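Local structure of peptidoglycan D,D-transpeptidase PbpA (Mycobacterium tuberculosis, 3UN7) at residues G24-G29 with F45-P50; L32-V37 with P57-Y62; T69-A74 with Y337-L342; D76-L79 with R84-F87. The protein probably catalyses the transpeptidation that cross-links the peptidoglycan cell wall, and probably takes part in regulating cell length. All coordinates share one frame; numbering follows the deposited sequence.

How the interactions relate
The four contacts illustrate how a mixed sheet and the short helices beside it are joined at one end of the molecule, away from the probable acylated serine, Ser-193. Interactions 1 and 2 are interleaved along the sequence and have centres about 4 Å apart, because strand 31-38 of interaction 2 lies between the two strands bridged in interaction 1. Glu-72, on the helix of interaction 3, forms a salt bridge with Arg-47 of interaction 1; the centres of interactions 1 and 2 lie about 12 and 10 Å from that of interaction 3. Interaction 4, about 13 Å from interaction 3 between centres, meets it through Leu-342, which packs on Ile-78 and Arg-85.

Interaction 1 (G24-G29 with F45-P50); sequences GQITAG and FLRVYP
The carbonyl oxygen of Gly-24 is gripped end-on by the guanidinium of Arg-47, both terminal nitrogens converging on the one atom. NH1 of Arg-47 donates to Gly-24 O at 2.8 Å, and NH2 of the same arginine to that oxygen at 2.9 Å. Each bond is bent, with an N-H...O angle near 144° for NH1, as expected when two nearly parallel N-H groups share a single acceptor lying between them. The oxygen lies nearly in the guanidinium plane; on the carbonyl side, NH2 is in the carbonyl plane whereas NH1 is tilted out of it. The arginine extends from its strand with CG anti to the backbone N (chi1 -161°), then bends at chi2, which brings its end close to the 24-29 segment. There NH2 of Arg-47 passes 4.1 Å from CG1 of Ile-26, the two side chains crossing at about a right angle. The charge has further partners: NE forms a salt bridge with Glu-72, and NH1 also bonds Ser-36 OG. With this many partners the rotation of the buried guanidinium is well defined. Strands 26-28 and 45-48 are not direct neighbours in the mixed sheet; strand 31-38 runs between them, antiparallel to both, and Arg-47 spans it. Glu-72 approaches from helix 70-74, while the backbone of Gly-24 is tied to Leu-79 at helix 76-79.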
loop_
_atom_site.group_PDB
_atom_site.type_symbol
_atom_site.label_atom_id
_atom_site.label_comp_id
_atom_site.label_asym_id
_atom_site.label_seq_id
_atom_site.Cartn_x
_atom_site.Cartn_y
_atom_site.Cartn_z
ATOM N N GLY A 24 25.982 -4.432 -9.158
ATOM C CA GLY A 24 25.009 -4.515 -10.237
ATOM C C GLY A 24 23.885 -3.523 -10.084
ATOM O O GLY A 24 23.847 -2.756 -9.113
ATOM N N GLN A 25 22.955 -3.561 -11.038
ATOM C CA GLN A 25 21.901 -2.549 -11.170
ATOM C C GLN A 25 20.564 -3.016 -10.610
ATOM O O GLN A 25 20.238 -4.208 -10.653
ATOM C CB GLN A 25 21.666 -2.219 -12.655
ATOM C CG GLN A 25 22.914 -1.869 -13.443
ATOM C CD GLN A 25 22.672 -1.825 -14.940
ATOM O OE1 GLN A 25 21.762 -2.479 -15.464
ATOM N NE2 GLN A 25 23.488 -1.056 -15.636
ATOM N N ILE A 26 19.779 -2.062 -10.114
ATOM C CA ILE A 26 18.361 -2.308 -9.797
ATOM C C ILE A 26 17.565 -1.614 -10.887
ATOM O O ILE A 26 17.779 -0.433 -11.131
ATOM C CB ILE A 26 17.982 -1.741 -8.419
ATOM C CG1 ILE A 26 18.855 -2.381 -7.324
ATOM C CG2 ILE A 26 16.467 -1.926 -8.148
ATOM C CD1 ILE A 26 18.647 -1.788 -5.912
ATOM N N THR A 27 16.668 -2.342 -11.562
ATOM C CA THR A 27 16.003 -1.762 -12.721
ATOM C C THR A 27 14.476 -1.798 -12.582
ATOM O O THR A 27 13.922 -2.561 -11.764
ATOM C CB THR A 27 16.426 -2.479 -14.025
ATOM O OG1 THR A 27 15.881 -3.798 -14.020
ATOM C CG2 THR A 27 17.945 -2.571 -14.138
ATOM N N ALA A 28 13.808 -0.959 -13.374
ATOM C CA ALA A 28 12.339 -0.966 -13.514
ATOM C C ALA A 28 11.972 -0.523 -14.925
ATOM O O ALA A 28 12.484 0.486 -15.425
ATOM C CB ALA A 28 11.689 -0.046 -12.488
ATOM N N GLY A 29 11.122 -1.294 -15.583
ATOM C CA GLY A 29 10.721 -1.009 -16.965
ATOM C C GLY A 29 11.889 -0.740 -17.909
ATOM O O GLY A 29 11.758 0.050 -18.832
ATOM N N PHE A 45 33.966 2.377 -6.543
ATOM C CA PHE A 45 32.641 2.445 -7.131
ATOM C C PHE A 45 31.682 3.319 -6.327
ATOM O O PHE A 45 31.445 3.096 -5.124
ATOM C CB PHE A 45 32.113 1.034 -7.458
ATOM C CG PHE A 45 32.714 0.470 -8.712
ATOM C CD1 PHE A 45 33.849 -0.333 -8.665
ATOM C CD2 PHE A 45 32.189 0.810 -9.954
ATOM C CE1 PHE A 45 34.430 -0.825 -9.841
ATOM C CE2 PHE A 45 32.763 0.329 -11.129
ATOM C CZ PHE A 45 33.886 -0.481 -11.072
ATOM N N LEU A 46 31.157 4.356 -6.973
ATOM C CA LEU A 46 30.173 5.199 -6.307
ATOM C C LEU A 46 28.756 4.804 -6.715
ATOM O O LEU A 46 28.476 4.668 -7.899
ATOM C CB LEU A 46 30.416 6.685 -6.589
ATOM C CG LEU A 46 29.349 7.659 -6.054
ATOM C CD1 LEU A 46 29.503 7.838 -4.545
ATOM C CD2 LEU A 46 29.456 9.000 -6.778
ATOM N N ARG A 47 27.876 4.630 -5.728
ATOM C CA ARG A 47 26.488 4.253 -5.986
ATOM C C ARG A 47 25.708 5.493 -6.362
ATOM O O ARG A 47 25.814 6.522 -5.672
ATOM C CB ARG A 47 25.863 3.607 -4.742
ATOM C CG ARG A 47 24.619 2.775 -5.000
ATOM C CD ARG A 47 24.932 1.600 -5.907
ATOM N NE ARG A 47 23.848 0.629 -6.021
ATOM C CZ ARG A 47 23.778 -0.300 -6.974
ATOM N NH1 ARG A 47 24.717 -0.367 -7.913
ATOM N NH2 ARG A 47 22.771 -1.183 -6.987
ATOM N N VAL A 48 24.907 5.387 -7.426
ATOM C CA VAL A 48 24.136 6.521 -7.951
ATOM C C VAL A 48 22.652 6.161 -8.055
ATOM O O VAL A 48 22.310 5.064 -8.501
ATOM C CB VAL A 48 24.688 6.987 -9.325
ATOM C CG1 VAL A 48 23.887 8.182 -9.868
ATOM C CG2 VAL A 48 26.156 7.388 -9.189
ATOM N N TYR A 49 21.789 7.085 -7.637
ATOM C CA TYR A 49 20.333 6.904 -7.663
ATOM C C TYR A 49 19.803 8.045 -8.503
ATOM O O TYR A 49 19.688 9.165 -7.993
ATOM C CB TYR A 49 19.758 6.971 -6.231
ATOM C CG TYR A 49 20.362 5.915 -5.330
ATOM C CD1 TYR A 49 21.525 6.166 -4.605
ATOM C CD2 TYR A 49 19.785 4.643 -5.234
ATOM C CE1 TYR A 49 22.088 5.181 -3.779
ATOM C CE2 TYR A 49 20.358 3.651 -4.439
ATOM C CZ TYR A 49 21.500 3.926 -3.719
ATOM O OH TYR A 49 22.034 2.944 -2.921
ATOM N N PRO A 50 19.523 7.787 -9.794
ATOM C CA PRO A 50 19.179 8.894 -10.715
ATOM C C PRO A 50 17.788 9.523 -10.554
ATOM O O PRO A 50 17.580 10.631 -11.043
ATOM C CB PRO A 50 19.334 8.259 -12.108
ATOM C CG PRO A 50 19.028 6.824 -11.904
ATOM C CD PRO A 50 19.555 6.489 -10.495
#

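Interaction 2 (L32-V37 with P57-Y62); sequences LLAYSV and PVTGFY
A classic beta bulge in strand 31-38, where Leu-33 and Ala-34 both face Ile-26 of the neighbouring strand, rests against the last turn of helix 52-59 through Val-58 and Thr-59. The methyl group of Thr-59 does most of the touching: its CG2 comes within 3.6 Å of CB of Leu-33 and lies 4.1 Å from CB of Ala-34, so one methyl meets both residues of the bulge. Leu-33 O is also close to it, at 3.7 Å from Thr-59 CG2, which makes this a mixed contact with side chain and backbone. Further out, CD1 of Leu-33 touches CG1 of Val-58 at 4.0 Å, where the two side chains cross obliquely. The threonine presents its methyl to the strand because its rotation, chi1 64°, sets CG2 anti to the carbonyl carbon and OG1 between that carbon and the backbone N. The hydroxyl is thereby turned to the helix end, where OG1 of Thr-59 donates to Gly-60 O at 2.9 Å. It approaches a lone pair in the carbonyl plane, with a C=O...OG1 angle of 128°. Val-58 in turn packs on Leu-71 of helix 70-74, and Ala-34 on Arg-47 of the next strand, so the contact is buried among several elements. Gly-60, with positive phi, is where the chain leaves the helix. A classic bulge places an extra residue opposite one on the neighbouring strand; here it coincides with the corner that the chain turns at Leu-33 and Ala-34, facing the C-terminal end of helix 52-59.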
loop_
_atom_site.group_PDB
_atom_site.type_symbol
_atom_site.label_atom_id
_atom_site.label_comp_id
_atom_site.label_asym_id
_atom_site.label_seq_id
_atom_site.Cartn_x
_atom_site.Cartn_y
_atom_site.Cartn_z
ATOM N N LEU A 32 17.180 2.418 -15.133
ATOM C CA LEU A 32 18.023 2.214 -13.971
ATOM C C LEU A 32 17.462 2.962 -12.778
ATOM O O LEU A 32 17.120 4.148 -12.880
ATOM C CB LEU A 32 19.469 2.631 -14.257
ATOM C CG LEU A 32 20.074 1.957 -15.494
ATOM C CD1 LEU A 32 21.512 2.457 -15.781
ATOM C CD2 LEU A 32 20.034 0.447 -15.326
ATOM N N LEU A 33 17.342 2.253 -11.659
ATOM C CA LEU A 33 16.947 2.869 -10.407
ATOM C C LEU A 33 18.165 3.071 -9.537
ATOM O O LEU A 33 18.205 4.013 -8.762
ATOM C CB LEU A 33 15.946 1.979 -9.654
ATOM C CG LEU A 33 14.668 1.509 -10.370
ATOM C CD1 LEU A 33 13.687 0.973 -9.323
ATOM C CD2 LEU A 33 14.025 2.628 -11.207
ATOM N N ALA A 34 19.128 2.148 -9.631
ATOM C CA ALA A 34 20.366 2.228 -8.867
ATOM C C ALA A 34 21.490 1.595 -9.674
ATOM O O ALA A 34 21.295 0.549 -10.302
ATOM C CB ALA A 34 20.230 1.552 -7.462
ATOM N N TYR A 35 22.648 2.253 -9.691
ATOM C CA TYR A 35 23.811 1.770 -10.445
ATOM C C TYR A 35 25.119 2.290 -9.816
ATOM O O TYR A 35 25.099 3.163 -8.953
ATOM C CB TYR A 35 23.697 2.104 -11.955
ATOM C CG TYR A 35 23.751 3.576 -12.335
ATOM C CD1 TYR A 35 22.590 4.350 -12.377
ATOM C CD2 TYR A 35 24.956 4.186 -12.699
ATOM C CE1 TYR A 35 22.630 5.700 -12.750
ATOM C CE2 TYR A 35 24.995 5.537 -13.062
ATOM C CZ TYR A 35 23.836 6.280 -13.086
ATOM O OH TYR A 35 23.879 7.616 -13.455
ATOM N N SER A 36 26.249 1.722 -10.217
ATOM C CA SER A 36 27.511 2.103 -9.639
ATOM C C SER A 36 28.407 2.600 -10.753
ATOM O O SER A 36 28.425 2.028 -11.843
ATOM C CB SER A 36 28.166 0.929 -8.908
ATOM O OG SER A 36 27.470 0.625 -7.723
ATOM N N VAL A 37 29.146 3.665 -10.461
ATOM C CA VAL A 37 30.078 4.253 -11.443
ATOM C C VAL A 37 31.498 4.169 -10.927
ATOM O O VAL A 37 31.753 4.469 -9.763
ATOM C CB VAL A 37 29.723 5.741 -11.700
ATOM C CG1 VAL A 37 30.739 6.413 -12.627
ATOM C CG2 VAL A 37 28.346 5.845 -12.285
ATOM N N PRO A 57 11.905 4.202 -1.578
ATOM C CA PRO A 57 11.218 3.079 -0.938
ATOM C C PRO A 57 11.502 1.723 -1.600
ATOM O O PRO A 57 11.331 0.681 -0.957
ATOM C CB PRO A 57 9.737 3.444 -1.125
ATOM C CG PRO A 57 9.737 4.932 -1.151
ATOM C CD PRO A 57 10.932 5.211 -2.037
ATOM N N VAL A 58 11.919 1.758 -2.871
ATOM C CA VAL A 58 12.243 0.554 -3.607
ATOM C C VAL A 58 13.746 0.265 -3.495
ATOM O O VAL A 58 14.129 -0.821 -3.084
ATOM C CB VAL A 58 11.792 0.652 -5.101
ATOM C CG1 VAL A 58 12.287 -0.562 -5.907
ATOM C CG2 VAL A 58 10.291 0.754 -5.198
ATOM N N THR A 59 14.593 1.232 -3.846
ATOM C CA THR A 59 16.044 0.963 -3.848
ATOM C C THR A 59 16.609 0.862 -2.429
ATOM O O THR A 59 17.447 0.024 -2.161
ATOM C CB THR A 59 16.849 2.020 -4.642
ATOM O OG1 THR A 59 16.713 3.289 -4.010
ATOM C CG2 THR A 59 16.378 2.105 -6.109
ATOM N N GLY A 60 16.137 1.729 -1.541
ATOM C CA GLY A 60 16.824 2.020 -0.293
ATOM C C GLY A 60 18.180 2.648 -0.599
ATOM O O GLY A 60 18.375 3.250 -1.676
ATOM N N PHE A 61 19.117 2.522 0.335
ATOM C CA PHE A 61 20.459 3.099 0.134
ATOM C C PHE A 61 21.556 2.071 0.312
ATOM O O PHE A 61 21.344 0.986 0.867
ATOM C CB PHE A 61 20.699 4.338 1.028
ATOM C CG PHE A 61 20.667 4.055 2.515
ATOM C CD1 PHE A 61 21.771 3.514 3.167
ATOM C CD2 PHE A 61 19.549 4.383 3.267
ATOM C CE1 PHE A 61 21.749 3.285 4.543
ATOM C CE2 PHE A 61 19.512 4.143 4.643
ATOM C CZ PHE A 61 20.610 3.598 5.281
ATOM N N TYR A 62 22.728 2.393 -0.206
ATOM C CA TYR A 62 23.881 1.564 0.014
ATOM C C TYR A 62 24.987 2.518 0.437
ATOM O O TYR A 62 25.439 3.359 -0.353
ATOM C CB TYR A 62 24.208 0.789 -1.265
ATOM C CG TYR A 62 25.357 -0.190 -1.181
ATOM C CD1 TYR A 62 25.199 -1.411 -0.542
ATOM C CD2 TYR A 62 26.578 0.073 -1.811
ATOM C CE1 TYR A 62 26.229 -2.335 -0.483
ATOM C CE2 TYR A 62 27.626 -0.851 -1.757
ATOM C CZ TYR A 62 27.441 -2.058 -1.090
ATOM O OH TYR A 62 28.451 -3.006 -1.014
#

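Interaction 3 (T69-A74 with Y337-L342); sequences TALERA and YLVGSL
Helix 70-74 packs against the mixed sheet through Leu-71, whose branched end meets Leu-338 and Val-339 where the chain enters strand 339-343. The closer approach is between CD2 of Leu-71 and CG2 of Val-339, 3.8 Å apart, the two side chains running past each other in opposite directions. The other branch, CD1 of Leu-71, lies 4.0 Å from CD2 of Leu-338. CD2 of Leu-338 also lies 4.1 Å from CG of Leu-71, and so sits against the fork of the branch. The extended first torsion of Leu-338 (chi1 -176°) sets CG opposite its backbone N and brings the methyl there. All three residues are buried, and no hydrogen bond spans the contact. In the sheet, strand 339-343 runs antiparallel to strand 104-107 and carries a classic beta bulge at Gly-340 and Ser-341, which both face Asp-106. The contact joins parts of the chain far apart in sequence: the helix belongs to the dimerisation-domain region and the strand to the transpeptidase region. Around it, Leu-71 also packs on Ile-26 and Thr-107 of two further strands of the sheet and on Pro-286 from a loop.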
loop_
_atom_site.group_PDB
_atom_site.type_symbol
_atom_site.label_atom_id
_atom_site.label_comp_id
_atom_site.label_asym_id
_atom_site.label_seq_id
_atom_site.Cartn_x
_atom_site.Cartn_y
_atom_site.Cartn_z
ATOM N N THR A 69 19.815 -0.669 2.812
ATOM C CA THR A 69 18.394 -0.884 3.163
ATOM C C THR A 69 17.628 -1.331 1.934
ATOM O O THR A 69 18.197 -1.360 0.833
ATOM C CB THR A 69 17.699 0.403 3.659
ATOM O OG1 THR A 69 17.864 1.440 2.676
ATOM C CG2 THR A 69 18.269 0.855 4.998
ATOM N N ALA A 70 16.341 -1.649 2.132
ATOM C CA ALA A 70 15.410 -2.089 1.089
ATOM C C ALA A 70 16.053 -3.113 0.128
ATOM O O ALA A 70 16.683 -4.062 0.599
ATOM C CB ALA A 70 14.811 -0.885 0.340
ATOM N N LEU A 71 15.923 -2.928 -1.189
ATOM C CA LEU A 71 16.458 -3.936 -2.139
ATOM C C LEU A 71 17.979 -3.994 -2.214
ATOM O O LEU A 71 18.531 -5.041 -2.539
ATOM C CB LEU A 71 15.893 -3.754 -3.544
ATOM C CG LEU A 71 14.444 -4.149 -3.792
ATOM C CD1 LEU A 71 14.126 -3.925 -5.278
ATOM C CD2 LEU A 71 14.175 -5.611 -3.371
ATOM N N GLU A 72 18.661 -2.879 -1.924
ATOM C CA GLU A 72 20.128 -2.935 -1.816
ATOM C C GLU A 72 20.508 -3.983 -0.761
ATOM O O GLU A 72 21.470 -4.753 -0.930
ATOM C CB GLU A 72 20.744 -1.571 -1.456
ATOM C CG GLU A 72 20.549 -0.445 -2.489
ATOM C CD GLU A 72 21.527 -0.491 -3.668
ATOM O OE1 GLU A 72 21.986 -1.592 -4.060
ATOM O OE2 GLU A 72 21.840 0.594 -4.210
ATOM N N ARG A 73 19.745 -4.023 0.327
ATOM C CA ARG A 73 20.030 -4.975 1.401
ATOM C C ARG A 73 19.536 -6.377 1.032
ATOM O O ARG A 73 20.284 -7.360 1.150
ATOM C CB ARG A 73 19.412 -4.515 2.727
ATOM C CG ARG A 73 19.862 -5.359 3.934
ATOM C CD ARG A 73 19.493 -4.694 5.265
ATOM N NE ARG A 73 20.097 -5.367 6.429
ATOM C CZ ARG A 73 21.351 -5.183 6.856
ATOM N NH1 ARG A 73 22.190 -4.360 6.219
ATOM N NH2 ARG A 73 21.787 -5.842 7.925
ATOM N N ALA A 74 18.278 -6.459 0.593
ATOM C CA ALA A 74 17.620 -7.738 0.307
ATOM C C ALA A 74 18.305 -8.489 -0.834
ATOM O O ALA A 74 18.414 -9.721 -0.804
ATOM C CB ALA A 74 16.130 -7.510 -0.013
ATOM N N TYR A 337 4.776 -9.351 -4.985
ATOM C CA TYR A 337 6.217 -9.414 -5.135
ATOM C C TYR A 337 6.725 -8.203 -5.877
ATOM O O TYR A 337 6.006 -7.655 -6.717
ATOM C CB TYR A 337 6.649 -10.713 -5.823
ATOM C CG TYR A 337 6.204 -10.903 -7.263
ATOM C CD1 TYR A 337 7.087 -10.668 -8.320
ATOM C CD2 TYR A 337 4.926 -11.396 -7.568
ATOM C CE1 TYR A 337 6.708 -10.874 -9.640
ATOM C CE2 TYR A 337 4.534 -11.601 -8.892
ATOM C CZ TYR A 337 5.439 -11.335 -9.920
ATOM O OH TYR A 337 5.094 -11.526 -11.234
ATOM N N LEU A 338 7.975 -7.828 -5.560
ATOM C CA LEU A 338 8.633 -6.631 -6.072
ATOM C C LEU A 338 9.740 -6.973 -7.052
ATOM O O LEU A 338 10.174 -6.118 -7.825
ATOM C CB LEU A 338 9.250 -5.856 -4.903
ATOM C CG LEU A 338 9.935 -4.514 -5.141
ATOM C CD1 LEU A 338 8.941 -3.580 -5.824
ATOM C CD2 LEU A 338 10.370 -3.936 -3.765
ATOM N N VAL A 339 10.239 -8.207 -6.986
ATOM C CA VAL A 339 11.350 -8.618 -7.842
ATOM C C VAL A 339 10.873 -9.634 -8.867
ATOM O O VAL A 339 10.487 -10.738 -8.511
ATOM C CB VAL A 339 12.549 -9.135 -7.027
ATOM C CG1 VAL A 339 13.700 -9.596 -7.979
ATOM C CG2 VAL A 339 13.080 -8.010 -6.114
ATOM N N GLY A 340 10.902 -9.249 -10.139
ATOM C CA GLY A 340 10.474 -10.135 -11.231
ATOM C C GLY A 340 11.534 -11.127 -11.655
ATOM O O GLY A 340 11.235 -12.284 -11.968
ATOM N N SER A 341 12.782 -10.674 -11.704
ATOM C CA SER A 341 13.872 -11.574 -12.055
ATOM C C SER A 341 15.234 -11.098 -11.572
ATOM O O SER A 341 15.444 -9.918 -11.323
ATOM C CB SER A 341 13.894 -11.873 -13.566
ATOM O OG SER A 341 14.058 -10.700 -14.329
ATOM N N LEU A 342 16.136 -12.061 -11.414
ATOM C CA LEU A 342 17.529 -11.821 -11.086
ATOM C C LEU A 342 18.337 -12.302 -12.275
ATOM O O LEU A 342 18.047 -13.358 -12.836
ATOM C CB LEU A 342 17.928 -12.622 -9.830
ATOM C CG LEU A 342 17.136 -12.325 -8.541
ATOM C CD1 LEU A 342 17.519 -13.325 -7.462
ATOM C CD2 LEU A 342 17.386 -10.878 -8.097
#

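Interaction 4 (D76-L79 with R84-F87); sequences DPIL and RRLF
The short helix 76-79 is followed by a turn that brings the chain back alongside it, with the CA atoms of Ile-78 and Leu-86 7.4 Å apart. The side chain of Leu-86 leaves its backbone toward the helix, and its CD1 settles over the backbone, 3.5 Å from Ile-78 O and 3.9 Å from Ile-78 CA. The same methyl meets the end of the isoleucine, CD1 of Leu-86 to CD1 of Ile-78, at 4.0 Å; the two side chains cross at about a right angle. Ile-78 is folded at both torsions (chi1 -72°, chi2 -76°), which carries its CD1 to the second segment although its CA-CB bond does not aim there. The loop between helix 76-79 and helix 87-96 folds back on the first helix, and a backbone hydrogen bond between Pro-77 and Asp-83 ties the loop to the helix. Arg-85 approaches the isoleucine obliquely: its NH2 lies 3.9 Å from CD1 and 4.0 Å from CG1 of Ile-78, a contact of van der Waals type. The arginine chain bends at chi3, and its charge is met at NE by a salt bridge to Asp-83. Beyond the two segments, Leu-342 of strand 339-343 packs on both Ile-78 and Arg-85, while Arg-85 also leans on Ile-350 and Ser-351 of strand 349-352, at one edge of the sheet, and Leu-86 touches Pro-345.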
loop_
_atom_site.group_PDB
_atom_site.type_symbol
_atom_site.label_atom_id
_atom_site.label_comp_id
_atom_site.label_asym_id
_atom_site.label_seq_id
_atom_site.Cartn_x
_atom_site.Cartn_y
_atom_site.Cartn_z
ATOM N N ASP A 76 21.482 -7.868 -1.805
ATOM C CA ASP A 76 22.924 -7.663 -1.672
ATOM C C ASP A 76 23.830 -8.732 -2.327
ATOM O O ASP A 76 24.755 -8.363 -3.057
ATOM C CB ASP A 76 23.311 -7.450 -0.209
ATOM C CG ASP A 76 24.581 -6.624 -0.054
ATOM O OD1 ASP A 76 24.933 -5.852 -0.968
ATOM O OD2 ASP A 76 25.236 -6.761 0.995
ATOM N N PRO A 77 23.579 -10.045 -2.079
ATOM C CA PRO A 77 24.455 -11.068 -2.661
ATOM C C PRO A 77 24.445 -11.093 -4.193
ATOM O O PRO A 77 25.480 -11.347 -4.813
ATOM C CB PRO A 77 23.895 -12.374 -2.101
ATOM C CG PRO A 77 23.120 -11.983 -0.877
ATOM C CD PRO A 77 22.516 -10.665 -1.256
ATOM N N ILE A 78 23.291 -10.832 -4.798
ATOM C CA ILE A 78 23.207 -10.726 -6.256
ATOM C C ILE A 78 23.927 -9.454 -6.724
ATOM O O ILE A 78 24.777 -9.492 -7.635
ATOM C CB ILE A 78 21.730 -10.780 -6.744
ATOM C CG1 ILE A 78 21.177 -12.214 -6.589
ATOM C CG2 ILE A 78 21.581 -10.268 -8.193
ATOM C CD1 ILE A 78 21.664 -13.212 -7.652
ATOM N N LEU A 79 23.619 -8.335 -6.071
ATOM C CA LEU A 79 24.152 -7.053 -6.514
ATOM C C LEU A 79 25.656 -6.953 -6.336
ATOM O O LEU A 79 26.340 -6.375 -7.185
ATOM C CB LEU A 79 23.431 -5.882 -5.819
ATOM C CG LEU A 79 21.953 -5.795 -6.197
ATOM C CD1 LEU A 79 21.200 -4.915 -5.224
ATOM C CD2 LEU A 79 21.829 -5.256 -7.618
ATOM N N ARG A 84 25.861 -17.473 -4.582
ATOM C CA ARG A 84 26.342 -18.798 -5.008
ATOM C C ARG A 84 26.057 -19.063 -6.484
ATOM O O ARG A 84 26.872 -19.675 -7.189
ATOM C CB ARG A 84 25.682 -19.904 -4.165
ATOM C CG ARG A 84 26.039 -19.864 -2.692
ATOM C CD ARG A 84 25.559 -21.100 -1.919
ATOM N NE ARG A 84 26.269 -21.158 -0.647
ATOM C CZ ARG A 84 27.205 -22.045 -0.334
ATOM N NH1 ARG A 84 27.526 -23.021 -1.172
ATOM N NH2 ARG A 84 27.798 -21.970 0.843
ATOM N N ARG A 85 24.893 -18.601 -6.939
ATOM C CA ARG A 85 24.469 -18.785 -8.327
ATOM C C ARG A 85 25.381 -18.057 -9.323
ATOM O O ARG A 85 25.437 -18.418 -10.505
ATOM C CB ARG A 85 23.008 -18.371 -8.491
ATOM C CG ARG A 85 22.040 -19.308 -7.739
ATOM C CD ARG A 85 20.654 -18.722 -7.538
ATOM N NE ARG A 85 20.663 -17.520 -6.709
ATOM C CZ ARG A 85 19.572 -16.868 -6.316
ATOM N NH1 ARG A 85 18.359 -17.295 -6.659
ATOM N NH2 ARG A 85 19.690 -15.782 -5.569
ATOM N N LEU A 86 26.120 -17.068 -8.814
ATOM C CA LEU A 86 26.975 -16.193 -9.614
ATOM C C LEU A 86 28.435 -16.543 -9.527
ATOM O O LEU A 86 29.224 -16.131 -10.377
ATOM C CB LEU A 86 26.834 -14.744 -9.146
ATOM C CG LEU A 86 25.567 -14.012 -9.543
ATOM C CD1 LEU A 86 25.483 -12.680 -8.802
ATOM C CD2 LEU A 86 25.547 -13.824 -11.052
ATOM N N PHE A 87 28.807 -17.296 -8.499
ATOM C CA PHE A 87 30.222 -17.479 -8.198
ATOM C C PHE A 87 31.052 -18.199 -9.269
ATOM O O PHE A 87 32.283 -18.143 -9.241
ATOM C CB PHE A 87 30.432 -18.077 -6.804
ATOM C CG PHE A 87 31.538 -17.413 -6.047
ATOM C CD1 PHE A 87 32.752 -18.061 -5.854
ATOM C CD2 PHE A 87 31.381 -16.111 -5.573
ATOM C CE1 PHE A 87 33.787 -17.435 -5.180
ATOM C CE2 PHE A 87 32.411 -15.470 -4.898
ATOM C CZ PHE A 87 33.616 -16.136 -4.697
#